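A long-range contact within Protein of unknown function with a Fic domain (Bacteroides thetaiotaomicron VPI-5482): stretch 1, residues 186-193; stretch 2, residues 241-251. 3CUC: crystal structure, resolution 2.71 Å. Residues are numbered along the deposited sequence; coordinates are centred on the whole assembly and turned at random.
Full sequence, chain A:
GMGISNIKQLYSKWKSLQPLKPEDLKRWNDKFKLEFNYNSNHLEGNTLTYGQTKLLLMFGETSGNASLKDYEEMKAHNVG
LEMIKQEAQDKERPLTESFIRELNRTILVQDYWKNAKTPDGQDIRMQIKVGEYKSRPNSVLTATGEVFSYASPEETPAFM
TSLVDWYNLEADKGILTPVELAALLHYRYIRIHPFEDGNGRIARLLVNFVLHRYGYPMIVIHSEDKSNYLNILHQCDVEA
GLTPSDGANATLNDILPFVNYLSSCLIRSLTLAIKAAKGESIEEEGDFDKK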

# COMPACT_ATOMS: atom_id res chain seq x y z
N HIS A 186 -7.68 0.60 -1.58
CA HIS A 186 -7.06 0.94 -0.30
C HIS A 186 -8.13 1.33 0.71
O HIS A 186 -8.16 0.82 1.84
CB HIS A 186 -6.09 2.11 -0.50
CG HIS A 186 -5.44 2.60 0.76
ND1 HIS A 186 -6.16 3.08 1.83
CD2 HIS A 186 -4.13 2.72 1.09
CE1 HIS A 186 -5.32 3.45 2.78
NE2 HIS A 186 -4.09 3.25 2.36
N TYR A 187 -9.01 2.24 0.30
CA TYR A 187 -10.00 2.79 1.22
C TYR A 187 -10.98 1.74 1.73
O TYR A 187 -11.17 1.61 2.94
CB TYR A 187 -10.79 3.93 0.57
CG TYR A 187 -11.68 4.61 1.57
CD1 TYR A 187 -11.17 5.54 2.47
CD2 TYR A 187 -13.04 4.29 1.65
CE1 TYR A 187 -11.98 6.15 3.41
CE2 TYR A 187 -13.86 4.89 2.58
CZ TYR A 187 -13.33 5.82 3.46
OH TYR A 187 -14.15 6.43 4.39
N ARG A 188 -11.59 1.01 0.81
CA ARG A 188 -12.54 -0.03 1.18
C ARG A 188 -11.89 -1.09 2.06
O ARG A 188 -12.46 -1.49 3.08
CB ARG A 188 -13.15 -0.66 -0.07
CG ARG A 188 -14.07 0.29 -0.81
CD ARG A 188 -14.71 -0.37 -2.01
NE ARG A 188 -15.86 0.39 -2.48
CZ ARG A 188 -16.73 -0.04 -3.39
NH1 ARG A 188 -16.60 -1.24 -3.94
NH2 ARG A 188 -17.74 0.73 -3.75
N TYR A 189 -10.69 -1.54 1.68
CA TYR A 189 -9.94 -2.50 2.48
C TYR A 189 -9.69 -1.98 3.90
O TYR A 189 -9.97 -2.67 4.88
CB TYR A 189 -8.60 -2.87 1.84
CG TYR A 189 -7.76 -3.76 2.74
CD1 TYR A 189 -7.93 -5.14 2.73
CD2 TYR A 189 -6.83 -3.21 3.61
CE1 TYR A 189 -7.18 -5.95 3.57
CE2 TYR A 189 -6.08 -4.01 4.45
CZ TYR A 189 -6.26 -5.38 4.42
OH TYR A 189 -5.51 -6.17 5.26
N ILE A 190 -9.17 -0.76 3.99
CA ILE A 190 -8.83 -0.18 5.29
C ILE A 190 -10.08 -0.00 6.17
O ILE A 190 -9.99 -0.07 7.39
CB ILE A 190 -8.06 1.17 5.14
CG1 ILE A 190 -7.14 1.40 6.34
CG2 ILE A 190 -9.01 2.35 4.95
CD1 ILE A 190 -5.91 0.50 6.36
N ARG A 191 -11.23 0.20 5.54
CA ARG A 191 -12.50 0.32 6.27
C ARG A 191 -13.03 -1.02 6.76
O ARG A 191 -13.65 -1.08 7.81
CB ARG A 191 -13.57 1.01 5.42
CG ARG A 191 -13.37 2.52 5.23
CD ARG A 191 -13.45 3.29 6.54
NE ARG A 191 -14.73 3.07 7.23
CZ ARG A 191 -15.80 3.85 7.13
NH1 ARG A 191 -15.79 4.93 6.35
NH2 ARG A 191 -16.90 3.55 7.81
N ILE A 192 -12.78 -2.08 6.00
CA ILE A 192 -13.08 -3.44 6.46
C ILE A 192 -12.12 -3.84 7.60
O ILE A 192 -12.55 -4.39 8.62
CB ILE A 192 -12.98 -4.48 5.32
CG1 ILE A 192 -14.00 -4.19 4.21
CG2 ILE A 192 -13.21 -5.89 5.84
CD1 ILE A 192 -13.77 -5.02 2.95
N HIS A 193 -10.83 -3.55 7.42
CA HIS A 193 -9.79 -3.79 8.44
C HIS A 193 -9.82 -5.26 8.92
O HIS A 193 -9.92 -5.52 10.13
CB HIS A 193 -9.97 -2.79 9.59
CG HIS A 193 -8.70 -2.14 10.06
ND1 HIS A 193 -8.05 -2.51 11.21
CD2 HIS A 193 -7.98 -1.12 9.53
CE1 HIS A 193 -6.98 -1.76 11.37
NE2 HIS A 193 -6.91 -0.90 10.36
N GLY A 241 -19.95 7.52 5.27
CA GLY A 241 -20.87 7.05 6.31
C GLY A 241 -20.09 6.26 7.35
O GLY A 241 -19.20 5.49 6.99
N LEU A 242 -20.42 6.45 8.62
CA LEU A 242 -19.58 5.95 9.73
C LEU A 242 -19.70 4.44 10.03
O LEU A 242 -18.90 3.90 10.81
CB LEU A 242 -19.84 6.77 11.00
CG LEU A 242 -19.39 8.24 10.93
CD1 LEU A 242 -20.07 9.09 12.00
CD2 LEU A 242 -17.86 8.33 11.04
N THR A 243 -20.68 3.77 9.41
CA THR A 243 -20.89 2.33 9.62
C THR A 243 -19.89 1.53 8.79
O THR A 243 -19.41 2.01 7.76
CB THR A 243 -22.33 1.85 9.24
OG1 THR A 243 -22.40 1.58 7.84
CG2 THR A 243 -23.39 2.88 9.63
N PRO A 244 -19.57 0.30 9.23
CA PRO A 244 -18.67 -0.55 8.44
C PRO A 244 -19.19 -0.87 7.03
O PRO A 244 -18.38 -1.09 6.13
CB PRO A 244 -18.55 -1.83 9.28
CG PRO A 244 -19.71 -1.80 10.21
CD PRO A 244 -20.00 -0.37 10.47
N SER A 245 -20.51 -0.88 6.85
CA SER A 245 -21.09 -1.10 5.52
C SER A 245 -20.80 0.08 4.59
O SER A 245 -20.44 -0.11 3.43
CB SER A 245 -22.60 -1.32 5.62
OG SER A 245 -23.16 -1.49 4.34
N ASP A 246 -20.96 1.29 5.12
CA ASP A 246 -20.75 2.51 4.35
C ASP A 246 -19.32 2.62 3.81
O ASP A 246 -19.12 3.07 2.68
CB ASP A 246 -21.08 3.73 5.22
CG ASP A 246 -22.54 3.76 5.69
OD1 ASP A 246 -23.41 3.24 4.97
OD2 ASP A 246 -22.80 4.30 6.79
N GLY A 247 -18.33 2.22 4.63
CA GLY A 247 -16.92 2.20 4.23
C GLY A 247 -16.67 1.20 3.12
O GLY A 247 -16.06 1.53 2.11
N ALA A 248 -17.17 -0.03 3.31
CA ALA A 248 -17.03 -1.10 2.32
C ALA A 248 -17.64 -0.75 0.96
O ALA A 248 -17.19 -1.25 -0.07
CB ALA A 248 -17.65 -2.39 2.85
N ASN A 249 -18.64 0.13 0.96
CA ASN A 249 -19.32 0.54 -0.27
C ASN A 249 -19.04 2.00 -0.67
O ASN A 249 -19.79 2.57 -1.47
CB ASN A 249 -20.82 0.33 -0.12
CG ASN A 249 -21.17 -1.11 0.22
OD1 ASN A 249 -21.17 -1.99 -0.64
ND2 ASN A 249 -21.46 -1.36 1.49
N ALA A 250 -17.98 2.58 -0.12
CA ALA A 250 -17.62 3.97 -0.43
C ALA A 250 -17.41 4.15 -1.93
O ALA A 250 -16.71 3.35 -2.56
CB ALA A 250 -16.36 4.36 0.33
N THR A 251 -18.02 5.19 -2.49
CA THR A 251 -17.93 5.46 -3.92
C THR A 251 -16.69 6.29 -4.22
O THR A 251 -16.07 6.85 -3.32
CB THR A 251 -19.15 6.24 -4.44
OG1 THR A 251 -19.10 7.58 -3.94
CG2 THR A 251 -20.44 5.56 -3.99

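The two stretches meet as a pair of nearly antiparallel helices, 186-192 and 244-248, whose axes approach to 8.3 Å at an angle of 159°; the two stretches together bury 436 Å², both sides summed. Two arginines of the first helix supply all the cross-stretch hydrogen bonds, and both donate to backbone carbonyls of the loops flanking the second helix.

Stretch 2 begins at Gly241, which leaves the preceding helix with positive phi. Its backbone angles (129/140) call for glycine, since a CB would be jammed against the preceding carbonyl and would also clash with OD2 of Asp246. Its own carbonyl is the acceptor for Arg191, with Arg191 NH2 to Gly241 O at 3.1 Å and the oxygen near the guanidinium plane. Arg191 reaches it with chi1, chi2 and chi3 all m, a curled conformation accompanied at the other terminal nitrogen by a hydrogen bond from Arg191 NH1 to Tyr187 OH (3.0 Å), one turn back in its own helix. Arg191 NH2 also lies 2.9 Å from Thr243 O, but the angle there is too poor for a hydrogen bond.

Leu242 and Thr243 direct their CB atoms away from the first helix. Thr243 instead serves its own helix as N-cap, Thr243 OG1 accepting from Asp246 N at 3.1 Å, while Asp246 OD2 accepts a weak hydrogen bond from Thr243 N (3.4 Å). Pro244 suits the first turn, where its lack of an amide hydrogen costs no helical bond.

At Gly247 the second helix packs directly against Arg191. Gly247 CA lies over one face of the Arg191 guanidinium, 3.5 Å from Arg191 CZ; a CB here would point toward the first helix and come within 2.5 Å of Arg191 NE. The bare backbone thus leaves room for the arginine to lie across the helix. Ala248 follows, with Ala248 CA 4.8 Å from Arg188 CA. Although its CB points away, it still meets the flank of Ile192, with Ala248 CB 4.3 Å from Ile192 CG1.

At Asn249 the chain leaves helical geometry, and the side chain turns back so that Asn249 ND2 donates to Ser245 O at 2.5 Å. The Ala250 carbonyl accepts a forked pair of hydrogen bonds, with Arg188 NE and NH2 each 3.1 Å from Ala250 O, which lies near the guanidinium plane; chi2 and chi3 of Arg188 are t, extending the side chain. The Ala250 methyl points toward the first helix, placing Ala250 CB 3.4 Å from Tyr187 CE2, a small apolar group against a buried ring.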